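Local structure of DinB-like Protein (Bacillus cereus ATCC 10987, 3DI5) at residues Glu7-Ser12 with Glu94-Glu99; Thr14-Ser19 with Thr124-Gln129; Asp29-Gln34 with Ala143-Pro148; Tyr72-Pro75 with Thr80-Asp83. The protein is of uncertain function but belongs to the DinB family of four-helix-bundle proteins and binds a divalent metal ion, here nickel. All blocks are in the same frame, centred on the assembly; numbering follows the deposited sequence.

Interaction 1. Residues Glu7-Ser12 with Glu94-Glu99; sequences EGFLQS and EALQSE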
# COMPACT_ATOMS: atom_id res chain seq x y z
N GLU A 7 16.43 -8.74 1.45
CA GLU A 7 17.01 -7.45 1.07
C GLU A 7 16.66 -7.11 -0.37
O GLU A 7 16.46 -5.95 -0.69
CB GLU A 7 18.53 -7.43 1.27
CG GLU A 7 18.98 -7.53 2.74
CD GLU A 7 18.28 -6.54 3.67
OE1 GLU A 7 18.18 -5.33 3.32
OE2 GLU A 7 17.83 -6.99 4.77
N GLY A 8 16.58 -8.11 -1.23
CA GLY A 8 16.18 -7.89 -2.61
C GLY A 8 14.78 -7.31 -2.70
O GLY A 8 14.53 -6.42 -3.53
N PHE A 9 13.87 -7.80 -1.86
CA PHE A 9 12.50 -7.29 -1.81
C PHE A 9 12.48 -5.86 -1.29
O PHE A 9 11.74 -5.04 -1.80
CB PHE A 9 11.57 -8.16 -0.96
CG PHE A 9 10.24 -7.51 -0.67
CD1 PHE A 9 9.28 -7.38 -1.66
CD2 PHE A 9 9.96 -6.99 0.59
CE1 PHE A 9 8.07 -6.75 -1.40
CE2 PHE A 9 8.76 -6.36 0.84
CZ PHE A 9 7.81 -6.25 -0.16
N LEU A 10 13.30 -5.58 -0.27
CA LEU A 10 13.29 -4.27 0.37
C LEU A 10 13.86 -3.16 -0.53
O LEU A 10 13.46 -2.01 -0.41
CB LEU A 10 14.00 -4.32 1.73
CG LEU A 10 13.25 -5.19 2.76
CD1 LEU A 10 14.05 -5.41 4.03
CD2 LEU A 10 11.90 -4.58 3.08
N GLN A 11 14.76 -3.53 -1.44
CA GLN A 11 15.25 -2.58 -2.46
C GLN A 11 14.12 -2.19 -3.42
O GLN A 11 13.98 -1.02 -3.78
CB GLN A 11 16.45 -3.15 -3.22
N SER A 12 13.33 -3.17 -3.84
CA SER A 12 12.12 -2.90 -4.62
C SER A 12 11.08 -2.15 -3.77
O SER A 12 10.57 -1.11 -4.18
CB SER A 12 11.53 -4.21 -5.16
N GLU A 94 9.34 -3.55 9.74
CA GLU A 94 9.94 -3.95 11.01
C GLU A 94 9.64 -5.41 11.33
O GLU A 94 10.49 -6.11 11.87
CB GLU A 94 9.45 -3.05 12.13
CG GLU A 94 10.25 -1.75 12.26
CD GLU A 94 9.73 -0.86 13.37
OE1 GLU A 94 8.54 -1.02 13.74
OE2 GLU A 94 10.50 0.01 13.87
N ALA A 95 8.44 -5.87 10.97
CA ALA A 95 8.04 -7.25 11.28
C ALA A 95 8.73 -8.22 10.33
O ALA A 95 9.19 -9.28 10.74
CB ALA A 95 6.53 -7.40 11.23
N LEU A 96 8.84 -7.82 9.07
CA LEU A 96 9.52 -8.62 8.06
C LEU A 96 10.98 -8.83 8.46
O LEU A 96 11.49 -9.94 8.39
CB LEU A 96 9.44 -7.93 6.69
CG LEU A 96 9.62 -8.81 5.45
CD1 LEU A 96 8.33 -9.50 5.12
CD2 LEU A 96 10.07 -8.00 4.25
N GLN A 97 11.65 -7.76 8.89
CA GLN A 97 13.08 -7.84 9.23
C GLN A 97 13.33 -8.63 10.52
O GLN A 97 14.36 -9.28 10.66
CB GLN A 97 13.72 -6.44 9.33
CG GLN A 97 14.00 -5.79 7.97
CD GLN A 97 14.39 -4.31 8.07
OE1 GLN A 97 14.30 -3.57 7.09
NE2 GLN A 97 14.79 -3.88 9.26
N SER A 98 12.37 -8.57 11.45
CA SER A 98 12.46 -9.29 12.72
C SER A 98 12.21 -10.78 12.55
O SER A 98 12.95 -11.60 13.09
CB SER A 98 11.44 -8.76 13.71
OG SER A 98 11.68 -7.39 13.96
N GLU A 99 11.16 -11.12 11.79
CA GLU A 99 10.64 -12.48 11.78
C GLU A 99 11.04 -13.36 10.60
O GLU A 99 11.10 -14.58 10.74
CB GLU A 99 9.11 -12.46 11.96
CG GLU A 99 8.65 -11.78 13.29
CD GLU A 99 9.00 -12.59 14.54
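Phe9 and Leu10 meet Leu96 and Gln97 where helices 6-26 and 78-99 of the DinB four-helix bundle run side by side in opposite directions. The axes of the two short segments make an angle of 168° and come no nearer than 11.8 Å, so the contact is made by side-chain ends. Leu96 supplies the central methyl, CD2, and its side chain crosses that of Phe9 at about a right angle. Leu96 CD2 lies 3.8 Å from Phe9 CD2 and 4.0 Å from Phe9 CE2, reaching the CD2-CE2 bond of the ring obliquely. With CG anti to the backbone N (chi1 168°), the ring of Phe9 is carried toward helix 118-142, where it also packs on Leu122 and Ile126. Leu10 approaches differently: it slides past Leu96 in the opposite direction, and the same Leu96 CD2 stands 4.1 Å from Leu10 CD2. No hydrogen bond links the segments, and the three apolar residues are buried. Leu63, in a loop, adds a further neighbour to Leu96. The exposed margin belongs to Gln97, whose extended chain passes obliquely over Leu10's other methyl, with Gln97 CG 4.0 Å from Leu10 CD1 and Gln97 OE1 3.6 Å from that same carbon.

Interaction 2. Residues Thr14-Ser19 with Thr124-Gln129; sequences TYETES and TLINHQ. With NI (nickel (II) ion), chain B.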
# COMPACT_ATOMS: atom_id res chain seq x y z
N THR A 14 11.36 -0.33 -1.04
CA THR A 14 11.78 1.02 -0.64
C THR A 14 11.46 2.05 -1.73
O THR A 14 10.97 3.12 -1.41
CB THR A 14 13.29 1.06 -0.28
OG1 THR A 14 13.53 0.17 0.82
CG2 THR A 14 13.76 2.47 0.13
N TYR A 15 11.71 1.73 -3.00
CA TYR A 15 11.35 2.62 -4.11
C TYR A 15 9.82 2.81 -4.19
O TYR A 15 9.34 3.90 -4.45
CB TYR A 15 11.88 2.10 -5.46
CG TYR A 15 11.50 2.98 -6.64
CD1 TYR A 15 10.25 2.84 -7.28
CD2 TYR A 15 12.37 3.97 -7.13
CE1 TYR A 15 9.88 3.66 -8.36
CE2 TYR A 15 12.01 4.79 -8.21
CZ TYR A 15 10.76 4.63 -8.81
OH TYR A 15 10.39 5.44 -9.88
N GLU A 16 9.07 1.73 -3.99
CA GLU A 16 7.61 1.78 -4.06
C GLU A 16 7.02 2.61 -2.94
O GLU A 16 6.14 3.44 -3.17
CB GLU A 16 7.02 0.37 -4.02
CG GLU A 16 7.37 -0.50 -5.24
CD GLU A 16 7.00 0.13 -6.56
OE1 GLU A 16 5.91 0.72 -6.65
OE2 GLU A 16 7.77 0.04 -7.52
N THR A 17 7.50 2.41 -1.72
CA THR A 17 6.97 3.14 -0.57
C THR A 17 7.35 4.62 -0.59
O THR A 17 6.50 5.47 -0.30
CB THR A 17 7.40 2.54 0.78
OG1 THR A 17 8.82 2.58 0.90
CG2 THR A 17 6.93 1.10 0.92
N GLU A 18 8.61 4.92 -0.93
CA GLU A 18 9.05 6.32 -1.04
C GLU A 18 8.17 7.06 -2.04
O GLU A 18 7.67 8.16 -1.75
CB GLU A 18 10.55 6.42 -1.46
CG GLU A 18 11.56 6.09 -0.32
CD GLU A 18 13.05 6.28 -0.70
N SER A 19 7.98 6.46 -3.20
CA SER A 19 7.13 7.01 -4.26
C SER A 19 5.67 7.22 -3.82
O SER A 19 5.07 8.23 -4.10
CB SER A 19 7.20 6.11 -5.50
OG SER A 19 6.09 6.34 -6.37
N THR A 124 2.27 -9.43 -4.94
CA THR A 124 0.89 -9.01 -5.09
C THR A 124 0.69 -7.67 -4.41
O THR A 124 0.01 -6.80 -4.94
CB THR A 124 -0.11 -10.14 -4.61
OG1 THR A 124 -0.00 -11.27 -5.49
CG2 THR A 124 -1.58 -9.63 -4.60
N LEU A 125 1.32 -7.49 -3.25
CA LEU A 125 1.27 -6.24 -2.54
C LEU A 125 1.75 -5.07 -3.42
O LEU A 125 1.11 -4.01 -3.45
CB LEU A 125 2.12 -6.31 -1.28
CG LEU A 125 2.20 -5.12 -0.35
CD1 LEU A 125 0.89 -4.91 0.41
CD2 LEU A 125 3.34 -5.29 0.62
N ILE A 126 2.88 -5.26 -4.08
CA ILE A 126 3.51 -4.21 -4.89
C ILE A 126 2.67 -3.89 -6.10
O ILE A 126 2.47 -2.71 -6.41
CB ILE A 126 4.95 -4.60 -5.36
CG1 ILE A 126 5.90 -4.64 -4.17
CG2 ILE A 126 5.50 -3.60 -6.37
CD1 ILE A 126 7.31 -5.08 -4.50
N ASN A 127 2.20 -4.93 -6.79
CA ASN A 127 1.40 -4.79 -7.98
C ASN A 127 0.06 -4.08 -7.74
O ASN A 127 -0.33 -3.17 -8.50
CB ASN A 127 1.09 -6.17 -8.56
CG ASN A 127 2.25 -6.77 -9.29
OD1 ASN A 127 3.30 -6.14 -9.48
ND2 ASN A 127 2.08 -8.02 -9.73
N HIS A 128 -0.61 -4.47 -6.65
CA HIS A 128 -1.88 -3.87 -6.22
C HIS A 128 -1.69 -2.38 -5.95
O HIS A 128 -2.43 -1.57 -6.49
CB HIS A 128 -2.42 -4.61 -4.98
CG HIS A 128 -3.67 -4.02 -4.39
ND1 HIS A 128 -3.66 -3.30 -3.21
CD2 HIS A 128 -4.96 -4.06 -4.79
CE1 HIS A 128 -4.90 -2.91 -2.93
NE2 HIS A 128 -5.70 -3.36 -3.88
N GLN A 129 -0.71 -2.06 -5.11
CA GLN A 129 -0.38 -0.69 -4.74
C GLN A 129 -0.07 0.19 -5.96
O GLN A 129 -0.45 1.35 -6.00
CB GLN A 129 0.81 -0.70 -3.82
CG GLN A 129 1.12 0.67 -3.22
CD GLN A 129 2.24 0.63 -2.25
OE1 GLN A 129 2.05 0.93 -1.06
NE2 GLN A 129 3.43 0.25 -2.73
NI NI B . -7.82 -2.96 -4.84
O HOH W 1 3.84 -0.57 -5.16
O HOH W 2 -10.12 -2.48 -5.38
O HOH W 3 -7.68 -4.35 -6.64
O HOH W 4 -8.61 -4.84 -3.64
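Glu16 packs its aliphatic part against both Ile126 and Gln129. Its side chain crosses that of Ile126 at about a right angle, Glu16 CG resting 3.8 Å from Ile126 CG2, while Glu16 CB lies 3.8 Å from Gln129 NE2. The bend of the Glu16 chain at chi2 (-55°) directs OE1 to a water that joins the helices, while CD stays over the Ile126 methyl. Water 1 donates to Glu16 OE1 at 2.9 Å and to Ile126 O at 2.8 Å, and accepts from Gln129 NE2 at 2.6 Å. Both its protons are thus committed to named acceptors, and the segments, which share no direct hydrogen bond, are tied by three solvent-mediated ones.

Outside this shell, Glu16 OE1 has a salt bridge with Arg133 and Glu16 OE2 a hydrogen bond with the hydroxyl of Tyr151, an arrangement consistent with an ionised carboxylate. Gln129 OE1 is hydrogen-bonded to Tyr85 OH, so both ends of the amide are engaged and its rotation is fixed.

One residue before Gln129, His128 leaves the helix in a different direction and binds nickel through NE2 at 2.4 Å. Water 2 sits opposite that nitrogen, the NE2-nickel-water angle being roughly 170°. Waters 2, 3 and 4 stand at near right angles to one another about the ion, and His49 and His132 complete six ligands: the three-histidine metal site of the DinB four-helix bundle.

Interaction 3. Residues Asp29-Gln34 with Ala143-Pro148; sequences DESLSQ and AGLTVP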
# COMPACT_ATOMS: atom_id res chain seq x y z
N ASP A 29 -6.91 18.06 2.05
CA ASP A 29 -8.23 17.63 2.52
C ASP A 29 -9.28 17.77 1.43
O ASP A 29 -10.12 16.89 1.26
CB ASP A 29 -8.65 18.45 3.73
CG ASP A 29 -7.84 18.13 4.97
OD1 ASP A 29 -6.95 17.26 4.91
OD2 ASP A 29 -8.09 18.75 6.02
N GLU A 30 -9.20 18.86 0.68
CA GLU A 30 -10.14 19.14 -0.41
C GLU A 30 -10.05 18.11 -1.51
O GLU A 30 -11.08 17.66 -2.03
CB GLU A 30 -9.88 20.53 -1.00
CG GLU A 30 -10.96 21.00 -1.99
N SER A 31 -8.81 17.74 -1.87
CA SER A 31 -8.54 16.80 -2.98
C SER A 31 -9.14 15.42 -2.76
O SER A 31 -9.45 14.72 -3.73
CB SER A 31 -7.03 16.65 -3.22
OG SER A 31 -6.38 16.01 -2.13
N LEU A 32 -9.31 15.05 -1.51
CA LEU A 32 -9.87 13.77 -1.13
C LEU A 32 -11.26 13.54 -1.71
O LEU A 32 -11.65 12.40 -1.95
CB LEU A 32 -9.91 13.62 0.40
CG LEU A 32 -8.56 13.68 1.12
CD1 LEU A 32 -8.80 13.28 2.55
CD2 LEU A 32 -7.47 12.80 0.44
N SER A 33 -12.01 14.62 -1.95
CA SER A 33 -13.36 14.49 -2.49
C SER A 33 -13.35 14.32 -4.01
O SER A 33 -14.39 14.05 -4.59
CB SER A 33 -14.25 15.66 -2.06
OG SER A 33 -13.81 16.89 -2.61
N GLN A 34 -12.19 14.38 -4.62
CA GLN A 34 -12.10 14.26 -6.07
C GLN A 34 -12.53 12.90 -6.60
O GLN A 34 -12.04 11.93 -6.19
CB GLN A 34 -10.70 14.61 -6.54
CG GLN A 34 -10.60 14.81 -8.04
CD GLN A 34 -11.10 16.17 -8.51
OE1 GLN A 34 -11.02 17.16 -7.82
NE2 GLN A 34 -11.62 16.20 -9.68
N ALA A 143 -7.54 17.13 -9.46
CA ALA A 143 -7.73 17.99 -8.30
C ALA A 143 -6.86 19.25 -8.31
O ALA A 143 -6.93 20.02 -7.37
CB ALA A 143 -7.47 17.22 -7.05
N GLY A 144 -6.04 19.44 -9.34
CA GLY A 144 -5.15 20.60 -9.43
C GLY A 144 -3.88 20.50 -8.59
O GLY A 144 -3.27 21.53 -8.24
N LEU A 145 -3.46 19.27 -8.27
CA LEU A 145 -2.23 19.05 -7.51
C LEU A 145 -1.08 18.77 -8.47
O LEU A 145 -1.29 18.33 -9.61
CB LEU A 145 -2.39 17.88 -6.52
CG LEU A 145 -3.51 17.98 -5.49
CD1 LEU A 145 -3.63 16.68 -4.67
CD2 LEU A 145 -3.31 19.19 -4.57
N THR A 146 0.14 19.02 -8.01
CA THR A 146 1.33 18.73 -8.80
C THR A 146 1.78 17.32 -8.43
O THR A 146 2.09 17.07 -7.27
CB THR A 146 2.46 19.78 -8.55
N VAL A 147 1.77 16.40 -9.40
CA VAL A 147 2.10 15.00 -9.13
C VAL A 147 3.61 14.77 -9.26
O VAL A 147 4.17 15.02 -10.33
CB VAL A 147 1.40 14.00 -10.11
CG1 VAL A 147 1.79 12.57 -9.80
CG2 VAL A 147 -0.10 14.15 -10.05
N PRO A 148 4.27 14.34 -8.16
CA PRO A 148 5.66 13.87 -8.34
C PRO A 148 5.72 12.59 -9.21
O PRO A 148 4.82 11.76 -9.15
CB PRO A 148 6.14 13.63 -6.90
CG PRO A 148 4.90 13.50 -6.08
CD PRO A 148 3.84 14.29 -6.75
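Ser31, Ala143 and Leu145 form the close part of this contact, in which the loop after helix 6-26 meets the C-terminal end of helix 118-142. That helix finishes in a Schellman motif: Gly144 has a positive phi of 79°, with two bonds back into the last turn, and the chain is redirected so that both Ala143 and Leu145 present their side chains to Ser31. Buried Ser31 is touched chiefly through its methylene, with Ser31 CB 3.7 Å from Leu145 CD1 and 3.9 Å from Ala143 CB. Its hydroxyl, placed between the backbone N and the carbonyl carbon (chi1 67°), is hydrogen-bonded to Thr28 O within its own turn; it makes no hydrogen bond across the contact, though Leu145 CD1 touches it as well as CB. Leu145 continues this packing onto Leu27 and Thr28.

In contrast to buried Ser31, Gln34 at the margin is partly exposed. Its chain, bent at chi2, lies over Ala143 and also touches Gln142. Gln34 OE1 comes to 3.4 Å from Ala143 CA and 3.6 Å from Ala143 CB, yet no hydrogen bond is made between the segments. Backbone bonding of Gln34 to Leu43 anchors this end of the loop near the start of helix 43-58.

Farther round the turn, exposed Ser33 takes no part in the packing and closes the local structure: Glu30 O accepts from Ser33 N at 3.2 Å and from Ser33 OG at 2.9 Å, the latter meeting the carbonyl nearly head-on at a C=O...OG angle of 165°.

Interaction 4. Residues Tyr72-Pro75 with Thr80-Asp83; sequences YPVP and TIAD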
# COMPACT_ATOMS: atom_id res chain seq x y z
N TYR A 72 -13.37 1.45 4.91
CA TYR A 72 -14.54 2.30 5.11
C TYR A 72 -14.83 2.31 6.60
O TYR A 72 -14.78 1.26 7.24
CB TYR A 72 -15.78 1.78 4.34
CG TYR A 72 -16.88 2.83 4.10
CD1 TYR A 72 -16.86 3.66 2.96
CD2 TYR A 72 -17.93 2.99 5.00
CE1 TYR A 72 -17.86 4.62 2.73
CE2 TYR A 72 -18.94 3.94 4.78
CZ TYR A 72 -18.91 4.76 3.64
OH TYR A 72 -19.92 5.70 3.43
N PRO A 73 -15.07 3.49 7.19
CA PRO A 73 -15.13 4.80 6.57
C PRO A 73 -13.73 5.34 6.25
O PRO A 73 -12.72 4.80 6.72
CB PRO A 73 -15.81 5.65 7.65
CG PRO A 73 -15.35 5.06 8.89
CD PRO A 73 -15.28 3.58 8.64
N VAL A 74 -13.70 6.37 5.42
CA VAL A 74 -12.45 6.95 4.98
C VAL A 74 -12.15 8.16 5.87
O VAL A 74 -13.05 8.97 6.13
CB VAL A 74 -12.56 7.40 3.51
CG1 VAL A 74 -11.26 8.06 3.05
CG2 VAL A 74 -12.94 6.22 2.62
N PRO A 75 -10.90 8.33 6.32
CA PRO A 75 -10.55 9.56 7.04
C PRO A 75 -10.84 10.84 6.26
O PRO A 75 -10.72 10.86 5.04
CB PRO A 75 -9.04 9.42 7.24
CG PRO A 75 -8.82 7.98 7.29
CD PRO A 75 -9.73 7.43 6.23
N THR A 80 -4.07 12.32 8.25
CA THR A 80 -4.33 10.98 8.77
C THR A 80 -3.96 9.89 7.79
O THR A 80 -3.40 8.87 8.18
CB THR A 80 -5.79 10.80 9.20
OG1 THR A 80 -6.11 11.79 10.17
CG2 THR A 80 -6.00 9.43 9.83
N ILE A 81 -4.26 10.10 6.51
CA ILE A 81 -3.99 9.10 5.48
C ILE A 81 -2.49 8.92 5.23
O ILE A 81 -1.97 7.80 5.28
CB ILE A 81 -4.74 9.45 4.16
CG1 ILE A 81 -6.27 9.48 4.42
CG2 ILE A 81 -4.37 8.45 3.03
CD1 ILE A 81 -7.13 9.80 3.21
N ALA A 82 -1.79 10.01 4.95
CA ALA A 82 -0.36 9.98 4.70
C ALA A 82 0.42 9.43 5.92
O ALA A 82 1.38 8.66 5.76
CB ALA A 82 0.13 11.39 4.32
N ASP A 83 0.01 9.83 7.12
CA ASP A 83 0.65 9.37 8.35
C ASP A 83 0.36 7.90 8.62
O ASP A 83 1.26 7.14 8.95
CB ASP A 83 0.25 10.22 9.54
CG ASP A 83 0.89 11.60 9.51
OD1 ASP A 83 1.42 12.01 8.44
OD2 ASP A 83 0.85 12.30 10.54
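The salt bridge of Asp83 OD2 with Lys79 and the hydrogen bond between Ala82 O and Gln21 NE2 are the sound polar bonds beside the place where Pro75 packs on Thr80 and Ile81. Both lie outside the contact itself, in which the loop leading into helix 78-99 of the DinB four-helix bundle folds back on the first turn of that helix, and no hydrogen bond joins the two segments. The packing is carried by the proline ring, which lies obliquely across both Thr80 and Ile81. Pro75 CB is 4.0 Å from Thr80 CG2 and equally 4.0 Å from Ile81 CG1, while Pro75 CG stands 4.1 Å from each of those two carbons, so the CB-CG side of the ring straddles two successive residues of the helix.

In Thr80 a chi1 of -57° puts OG1 beside the backbone N and sends the methyl CG2 anti to it. Thr80 forms the exposed margin, whereas Ile81 is buried and also packs on Ala47 and Leu24, of helices 43-58 and 6-26. Pro75 also rests on Trp48, so its ring lies between helices 43-58 and 78-99. At the far end of the extended isoleucine chain the fit is looser, Ile81 CD1 being 4.5 Å from Val74 CG1.

How the interactions relate
Interactions 1 and 2 are successive stations along helix 6-26, their centres 13 Å apart, and they join through Phe9 CE1 and Ile126 CD1 at 3.6 Å. Interactions 3 and 4 form a second pair at the other end of the bundle, with centres 15 Å apart and Leu32 CD1 3.9 Å from Ile81 CD1. Helix 78-99 connects the two ends, carrying one side of interaction 1 and of interaction 4, whose centres are 25 Å apart. The metal site belongs to interaction 2 through His128; the side chain of Val74 in interaction 4 lies about 13 Å from the nickel ion, whereas interaction 3 is remote from the site.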